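Local coordinates for protein CRISPR-associated endonuclease Cas1 (Thermotoga maritima, PDB 4XTK) that probably acts as a metal-dependent endonuclease on double-stranded DNA in CRISPR adaptive immunity, working as a homodimer that joins a Cas2 dimer, at residues Ser115-Asn120 with Asn157-Tyr162; Val122-Lys127 with Ser164-Leu169. All coordinates share one frame; numbering follows the deposited sequence.

Coming from the N terminus, the chain passes through the beta-rich domain before entering helix 103-127, which supplies first 115-120 and then 122-127. The connection through helix 136-144 leads into helix 148-166, where 157-162 answers the first segment, closing the loop of interaction 1. Seven residues further on, 164-169 answers the second and closes interaction 2. The two loops therefore cross instead of nesting, as expected when two helices lie side by side and run the same way. Both contacts tie these helices together within the helical domain of Cas1. Tyr-162 joins them, since its hydroxyl oxygen meets Phe-124 and its ring meets Leu-125.

Interaction 1: residues Ser115-Asn120 with Asn157-Tyr162; sequences SRSFQN and NAREEY
Phe-118 and Ala-158 mark the closest approach of the two backbones, their CA atoms 7.8 Å apart where helices 103-127 and 148-166 run side by side in the same direction. The apolar part of the contact is small and rests on one methyl group: Ala-158 CB lies 3.5 Å from CE1 of Phe-118 and about as far from CZ, approaching the ring obliquely at these two atoms. The CA-CB bond of Phe-118 runs past the other helix, but with CG anti to the carbonyl carbon (chi1 -76°) the ring turns its CE1 and CZ to the methyl. Ala-142 and Tyr-138 of helix 136-144 border this pair. The next residue, Arg-159, reaches back across the gap on a chain that folds twice along its length. Its guanidinium presents an edge to Ser-117, with NH2 4.0 Å from OG, a distance of packing and not of bonding. The hydroxyl of Ser-117 is instead held by Ile-113 O in its own helix, while Arg-159 NH2 forms salt bridges with Glu-155 and Glu-236. These two glutamates probably bind manganese, as in related Cas1 proteins. The helix pair thus places Arg-159 beside the presumed metal site, consistent with a second-shell role, and the two salt bridges to one NH2 would be expected to hold the glutamate side chains in place.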
ATOM      1  N   SER E 115      29.679  -0.174   1.395  1.00 48.24           N
ATOM      2  CA  SER E 115      30.757  -0.113   0.412  1.00 47.00           C
ATOM      3  C   SER E 115      30.625   1.117  -0.486  1.00 54.59           C
ATOM      4  O   SER E 115      31.589   1.857  -0.692  1.00 56.38           O
ATOM      5  CB  SER E 115      30.769  -1.388  -0.436  1.00 46.83           C
ATOM      6  OG  SER E 115      31.841  -1.383  -1.360  1.00 62.76           O
ATOM      7  N   ARG E 116      29.421   1.340  -1.004  1.00 54.34           N
ATOM      8  CA  ARG E 116      29.178   2.456  -1.908  1.00 53.49           C
ATOM      9  C   ARG E 116      29.196   3.786  -1.158  1.00 51.15           C
ATOM     10  O   ARG E 116      29.755   4.768  -1.648  1.00 50.28           O
ATOM     11  CB  ARG E 116      27.849   2.265  -2.643  1.00 60.16           C
ATOM     12  CG  ARG E 116      27.820   1.052  -3.579  1.00 68.66           C
ATOM     13  CD  ARG E 116      28.232   1.426  -5.004  1.00 80.92           C
ATOM     14  NE  ARG E 116      27.435   2.535  -5.526  1.00 90.07           N
ATOM     15  CZ  ARG E 116      27.918   3.744  -5.799  1.00 96.78           C
ATOM     16  NH1 ARG E 116      29.206   4.004  -5.609  1.00 99.34           N
ATOM     17  NH2 ARG E 116      27.116   4.694  -6.262  1.00 97.77           N
ATOM     18  N   SER E 117      28.594   3.811   0.029  1.00 45.48           N
ATOM     19  CA  SER E 117      28.630   4.996   0.887  1.00 49.90           C
ATOM     20  C   SER E 117      30.060   5.467   1.144  1.00 58.09           C
ATOM     21  O   SER E 117      30.348   6.665   1.109  1.00 48.19           O
ATOM     22  CB  SER E 117      27.939   4.719   2.224  1.00 46.18           C
ATOM     23  OG  SER E 117      26.531   4.730   2.085  1.00 49.96           O
ATOM     24  N   PHE E 118      30.950   4.516   1.403  1.00 53.02           N
ATOM     25  CA  PHE E 118      32.338   4.844   1.687  1.00 50.57           C
ATOM     26  C   PHE E 118      33.027   5.404   0.454  1.00 49.81           C
ATOM     27  O   PHE E 118      33.777   6.373   0.543  1.00 51.13           O
ATOM     28  CB  PHE E 118      33.105   3.616   2.198  1.00 53.33           C
ATOM     29  CG  PHE E 118      32.813   3.266   3.631  1.00 60.56           C
ATOM     30  CD1 PHE E 118      31.826   3.927   4.338  1.00 62.00           C
ATOM     31  CD2 PHE E 118      33.536   2.283   4.275  1.00 63.80           C
ATOM     32  CE1 PHE E 118      31.557   3.604   5.655  1.00 56.89           C
ATOM     33  CE2 PHE E 118      33.270   1.960   5.591  1.00 62.36           C
ATOM     34  CZ  PHE E 118      32.280   2.624   6.280  1.00 54.54           C
ATOM     35  N   GLN E 119      32.778   4.797  -0.700  1.00 51.00           N
ATOM     36  CA  GLN E 119      33.474   5.232  -1.900  1.00 56.73           C
ATOM     37  C   GLN E 119      32.973   6.606  -2.335  1.00 50.67           C
ATOM     38  O   GLN E 119      33.745   7.422  -2.835  1.00 50.91           O
ATOM     39  CB  GLN E 119      33.318   4.216  -3.030  1.00 53.76           C
ATOM     40  CG  GLN E 119      34.275   4.476  -4.185  1.00 72.30           C
ATOM     41  CD  GLN E 119      35.725   4.611  -3.722  1.00 87.79           C
ATOM     42  OE1 GLN E 119      36.223   3.798  -2.940  1.00 91.74           O
ATOM     43  NE2 GLN E 119      36.400   5.653  -4.195  1.00 92.40           N
ATOM     44  N   ASN E 120      31.689   6.868  -2.118  1.00 48.07           N
ATOM     45  CA  ASN E 120      31.136   8.183  -2.392  1.00 47.03           C
ATOM     46  C   ASN E 120      31.735   9.235  -1.471  1.00 51.79           C
ATOM     47  O   ASN E 120      32.041  10.347  -1.907  1.00 55.32           O
ATOM     48  CB  ASN E 120      29.619   8.170  -2.256  1.00 44.20           C
ATOM     49  CG  ASN E 120      28.946   7.409  -3.375  1.00 43.96           C
ATOM     50  OD1 ASN E 120      29.599   6.979  -4.332  1.00 44.47           O
ATOM     51  ND2 ASN E 120      27.633   7.250  -3.272  1.00 42.32           N
ATOM     52  N   ASN E 157      30.432   5.907  12.359  1.00 47.98           N
ATOM     53  CA  ASN E 157      31.718   6.441  12.776  1.00 48.98           C
ATOM     54  C   ASN E 157      32.516   6.972  11.591  1.00 46.55           C
ATOM     55  O   ASN E 157      33.179   8.006  11.693  1.00 47.54           O
ATOM     56  CB  ASN E 157      32.528   5.376  13.526  1.00 57.79           C
ATOM     57  CG  ASN E 157      31.877   4.957  14.833  1.00 64.42           C
ATOM     58  OD1 ASN E 157      31.156   5.734  15.461  1.00 63.66           O
ATOM     59  ND2 ASN E 157      32.137   3.725  15.253  1.00 68.75           N
ATOM     60  N   ALA E 158      32.443   6.259  10.469  1.00 44.21           N
ATOM     61  CA  ALA E 158      33.054   6.711   9.223  1.00 42.97           C
ATOM     62  C   ALA E 158      32.488   8.061   8.808  1.00 42.54           C
ATOM     63  O   ALA E 158      33.225   8.965   8.418  1.00 44.05           O
ATOM     64  CB  ALA E 158      32.836   5.694   8.117  1.00 43.51           C
ATOM     65  N   ARG E 159      31.169   8.183   8.897  1.00 43.36           N
ATOM     66  CA  ARG E 159      30.494   9.424   8.551  1.00 45.81           C
ATOM     67  C   ARG E 159      31.008  10.576   9.418  1.00 52.21           C
ATOM     68  O   ARG E 159      31.285  11.670   8.911  1.00 45.94           O
ATOM     69  CB  ARG E 159      28.981   9.264   8.704  1.00 48.29           C
ATOM     70  CG  ARG E 159      28.164  10.462   8.248  1.00 53.54           C
ATOM     71  CD  ARG E 159      27.994  10.493   6.741  1.00 42.33           C
ATOM     72  NE  ARG E 159      27.341   9.290   6.234  1.00 45.99           N
ATOM     73  CZ  ARG E 159      27.221   8.992   4.943  1.00 50.28           C
ATOM     74  NH1 ARG E 159      27.707   9.813   4.019  1.00 57.84           N
ATOM     75  NH2 ARG E 159      26.618   7.868   4.576  1.00 51.74           N
ATOM     76  N   GLU E 160      31.154  10.321  10.718  1.00 52.28           N
ATOM     77  CA  GLU E 160      31.572  11.363  11.653  1.00 48.46           C
ATOM     78  C   GLU E 160      32.997  11.832  11.360  1.00 48.73           C
ATOM     79  O   GLU E 160      33.295  13.023  11.436  1.00 50.45           O
ATOM     80  CB  GLU E 160      31.457  10.870  13.092  1.00 48.00           C
ATOM     81  N   GLU E 161      33.869  10.890  11.015  1.00 43.29           N
ATOM     82  CA  GLU E 161      35.231  11.221  10.610  1.00 45.67           C
ATOM     83  C   GLU E 161      35.222  11.990   9.291  1.00 47.06           C
ATOM     84  O   GLU E 161      35.978  12.948   9.093  1.00 48.57           O
ATOM     85  CB  GLU E 161      36.073   9.949  10.484  1.00 47.55           C
ATOM     86  CG  GLU E 161      37.437  10.165   9.874  1.00 50.12           C
ATOM     87  CD  GLU E 161      38.294  11.097  10.702  1.00 75.33           C
ATOM     88  OE1 GLU E 161      38.089  11.148  11.933  1.00 79.04           O
ATOM     89  OE2 GLU E 161      39.171  11.780  10.127  1.00 68.94           O
ATOM     90  N   TYR E 162      34.355  11.552   8.390  1.00 46.17           N
ATOM     91  CA  TYR E 162      34.174  12.201   7.111  1.00 49.17           C
ATOM     92  C   TYR E 162      33.731  13.649   7.308  1.00 51.24           C
ATOM     93  O   TYR E 162      34.237  14.556   6.647  1.00 50.62           O
ATOM     94  CB  TYR E 162      33.159  11.416   6.283  1.00 48.65           C
ATOM     95  CG  TYR E 162      32.496  12.195   5.180  1.00 48.88           C
ATOM     96  CD1 TYR E 162      33.077  12.292   3.926  1.00 50.87           C
ATOM     97  CD2 TYR E 162      31.275  12.820   5.389  1.00 44.63           C
ATOM     98  CE1 TYR E 162      32.466  13.002   2.912  1.00 54.96           C
ATOM     99  CE2 TYR E 162      30.658  13.533   4.385  1.00 47.22           C
ATOM    100  CZ  TYR E 162      31.256  13.619   3.150  1.00 49.79           C
ATOM    101  OH  TYR E 162      30.640  14.320   2.151  1.00 43.28           O
TER

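Interaction 2: residues Val122-Lys127 with Ser164-Leu169; sequences VDFLKK and SMIDSL
Met-165 O is gripped twice by Ser-168, whose hydroxyl OG donates to it at 2.6 Å while the backbone N donates at 3.3 Å. The hydroxyl arrives 17° out of the plane of the carbonyl, with a C=O...donor angle of 154°, and the two bonds fold the chain from Met-165 to Ser-168 back on itself. Across the interface the same methionine uses the root of its side chain: CB meets CD2 of Leu-125 at 4.0 Å, whereas the thioether, after two bends in the chain, leads away from the other segment. Such a division of labour, polar groups securing the backbone and aliphatic branches doing the packing, is well illustrated in the helical C-terminal domain of Cas1, where helices 103-127 and 148-166 are joined here through hydrocarbon alone. Ile-166 has the largest share on its side. With chi2 at -60°, its CG1 branch swings CD1 towards helix 103-127, where it touches two residues at once. Phe-124 offers the edge of its ring, CE2 lying 3.6 Å from that methyl and near the ring plane. Leu-125 brings CD2 to 3.7 Å from the same CD1, the two side chains crossing at about a right angle. Helix 230-252 covers Phe-124, through Pro-240, Arg-245 and Leu-248. Beyond the isoleucine, Leu-169 also packs on Leu-248, and its carbonyl O accepts a hydrogen bond from Asn-252 ND2.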
ATOM      1  N   VAL E 122      34.740   9.057  -0.093  1.00 51.63           N
ATOM      2  CA  VAL E 122      36.120   9.244  -0.523  1.00 53.42           C
ATOM      3  C   VAL E 122      36.210  10.093  -1.785  1.00 62.39           C
ATOM      4  O   VAL E 122      37.056  10.985  -1.883  1.00 70.78           O
ATOM      5  CB  VAL E 122      36.817   7.892  -0.769  1.00 54.31           C
ATOM      6  CG1 VAL E 122      38.097   8.077  -1.559  1.00 56.13           C
ATOM      7  CG2 VAL E 122      37.094   7.200   0.549  1.00 53.92           C
ATOM      8  N   ASP E 123      35.329   9.824  -2.745  1.00 64.29           N
ATOM      9  CA  ASP E 123      35.332  10.571  -3.998  1.00 58.71           C
ATOM     10  C   ASP E 123      35.022  12.053  -3.774  1.00 51.14           C
ATOM     11  O   ASP E 123      35.650  12.923  -4.386  1.00 52.45           O
ATOM     12  CB  ASP E 123      34.337   9.965  -4.990  1.00 67.22           C
ATOM     13  CG  ASP E 123      34.808   8.635  -5.550  1.00 82.45           C
ATOM     14  OD1 ASP E 123      36.015   8.332  -5.426  1.00 94.42           O
ATOM     15  OD2 ASP E 123      33.978   7.898  -6.125  1.00 81.21           O
ATOM     16  N   PHE E 124      34.071  12.336  -2.891  1.00 49.27           N
ATOM     17  CA  PHE E 124      33.712  13.715  -2.599  1.00 47.89           C
ATOM     18  C   PHE E 124      34.910  14.468  -2.021  1.00 63.06           C
ATOM     19  O   PHE E 124      35.193  15.604  -2.415  1.00 64.25           O
ATOM     20  CB  PHE E 124      32.523  13.775  -1.635  1.00 45.98           C
ATOM     21  CG  PHE E 124      32.006  15.165  -1.398  1.00 52.71           C
ATOM     22  CD1 PHE E 124      31.114  15.746  -2.283  1.00 57.91           C
ATOM     23  CD2 PHE E 124      32.416  15.894  -0.295  1.00 57.28           C
ATOM     24  CE1 PHE E 124      30.640  17.026  -2.072  1.00 61.72           C
ATOM     25  CE2 PHE E 124      31.946  17.176  -0.078  1.00 59.74           C
ATOM     26  CZ  PHE E 124      31.054  17.741  -0.968  1.00 62.70           C
ATOM     27  N   LEU E 125      35.619  13.823  -1.100  1.00 55.31           N
ATOM     28  CA  LEU E 125      36.800  14.418  -0.482  1.00 56.01           C
ATOM     29  C   LEU E 125      37.942  14.639  -1.481  1.00 64.88           C
ATOM     30  O   LEU E 125      38.595  15.686  -1.465  1.00 68.88           O
ATOM     31  CB  LEU E 125      37.283  13.548   0.680  1.00 62.90           C
ATOM     32  CG  LEU E 125      36.354  13.464   1.894  1.00 57.51           C
ATOM     33  CD1 LEU E 125      36.878  12.453   2.895  1.00 53.24           C
ATOM     34  CD2 LEU E 125      36.186  14.833   2.542  1.00 52.98           C
ATOM     35  N   LYS E 126      38.181  13.662  -2.352  1.00 61.68           N
ATOM     36  CA  LYS E 126      39.284  13.764  -3.307  1.00 61.80           C
ATOM     37  C   LYS E 126      39.014  14.797  -4.402  1.00 62.06           C
ATOM     38  O   LYS E 126      39.945  15.420  -4.909  1.00 63.14           O
ATOM     39  CB  LYS E 126      39.576  12.405  -3.940  1.00 63.28           C
ATOM     40  CG  LYS E 126      40.288  11.437  -3.013  1.00 67.70           C
ATOM     41  CD  LYS E 126      40.705  10.175  -3.746  1.00 76.42           C
ATOM     42  CE  LYS E 126      41.430   9.216  -2.819  1.00 83.69           C
ATOM     43  NZ  LYS E 126      41.776   7.941  -3.501  1.00 91.88           N
ATOM     44  N   LYS E 127      37.746  14.963  -4.766  1.00 62.32           N
ATOM     45  CA  LYS E 127      37.343  15.972  -5.746  1.00 65.95           C
ATOM     46  C   LYS E 127      37.651  17.371  -5.225  1.00 63.88           C
ATOM     47  O   LYS E 127      37.952  18.286  -5.989  1.00 70.33           O
ATOM     48  CB  LYS E 127      35.849  15.854  -6.062  1.00 65.67           C
ATOM     49  CG  LYS E 127      35.519  15.446  -7.482  1.00 64.67           C
ATOM     50  CD  LYS E 127      34.037  15.090  -7.611  1.00 58.28           C
ATOM     51  N   SER E 164      34.298  15.538   9.906  1.00 47.80           N
ATOM     52  CA  SER E 164      35.433  16.288  10.432  1.00 59.77           C
ATOM     53  C   SER E 164      36.345  16.738   9.302  1.00 55.93           C
ATOM     54  O   SER E 164      36.924  17.820   9.362  1.00 62.40           O
ATOM     55  CB  SER E 164      36.230  15.456  11.438  1.00 68.39           C
ATOM     56  OG  SER E 164      35.496  15.262  12.635  1.00 77.08           O
ATOM     57  N   MET E 165      36.469  15.909   8.269  1.00 50.82           N
ATOM     58  CA  MET E 165      37.304  16.265   7.130  1.00 52.60           C
ATOM     59  C   MET E 165      36.610  17.332   6.296  1.00 56.79           C
ATOM     60  O   MET E 165      37.264  18.167   5.675  1.00 62.37           O
ATOM     61  CB  MET E 165      37.627  15.039   6.272  1.00 54.00           C
ATOM     62  CG  MET E 165      38.401  13.936   6.996  1.00 55.05           C
ATOM     63  SD  MET E 165      39.954  14.491   7.737  1.00 58.99           S
ATOM     64  CE  MET E 165      40.731  15.344   6.368  1.00 56.16           C
ATOM     65  N   ILE E 166      35.280  17.307   6.298  1.00 58.23           N
ATOM     66  CA  ILE E 166      34.485  18.295   5.571  1.00 58.15           C
ATOM     67  C   ILE E 166      34.669  19.682   6.179  1.00 62.06           C
ATOM     68  O   ILE E 166      34.648  20.687   5.474  1.00 62.42           O
ATOM     69  CB  ILE E 166      32.984  17.918   5.571  1.00 53.46           C
ATOM     70  CG1 ILE E 166      32.746  16.681   4.710  1.00 57.67           C
ATOM     71  CG2 ILE E 166      32.132  19.054   5.052  1.00 53.61           C
ATOM     72  CD1 ILE E 166      33.158  16.860   3.280  1.00 57.28           C
ATOM     73  N   ASP E 167      34.878  19.730   7.491  1.00 65.04           N
ATOM     74  CA  ASP E 167      35.045  21.001   8.187  1.00 59.82           C
ATOM     75  C   ASP E 167      36.296  21.774   7.773  1.00 62.88           C
ATOM     76  O   ASP E 167      36.408  22.965   8.056  1.00 67.00           O
ATOM     77  CB  ASP E 167      35.064  20.774   9.698  1.00 60.42           C
ATOM     78  CG  ASP E 167      33.682  20.845  10.313  1.00 64.38           C
ATOM     79  OD1 ASP E 167      32.770  21.398   9.661  1.00 53.06           O
ATOM     80  OD2 ASP E 167      33.511  20.360  11.453  1.00 73.20           O
ATOM     81  N   SER E 168      37.234  21.114   7.103  1.00 61.44           N
ATOM     82  CA  SER E 168      38.432  21.806   6.637  1.00 61.25           C
ATOM     83  C   SER E 168      38.138  22.622   5.379  1.00 66.59           C
ATOM     84  O   SER E 168      38.965  23.419   4.937  1.00 74.12           O
ATOM     85  CB  SER E 168      39.570  20.814   6.380  1.00 59.02           C
ATOM     86  OG  SER E 168      39.245  19.893   5.356  1.00 62.86           O
ATOM     87  N   LEU E 169      36.954  22.418   4.809  1.00 63.89           N
ATOM     88  CA  LEU E 169      36.522  23.160   3.630  1.00 62.42           C
ATOM     89  C   LEU E 169      35.655  24.359   3.995  1.00 58.22           C
ATOM     90  O   LEU E 169      35.269  25.139   3.127  1.00 62.60           O
ATOM     91  CB  LEU E 169      35.753  22.239   2.684  1.00 54.51           C
ATOM     92  CG  LEU E 169      36.583  21.097   2.105  1.00 54.08           C
ATOM     93  CD1 LEU E 169      35.695  20.120   1.365  1.00 49.32           C
ATOM     94  CD2 LEU E 169      37.669  21.649   1.190  1.00 53.90           C
TER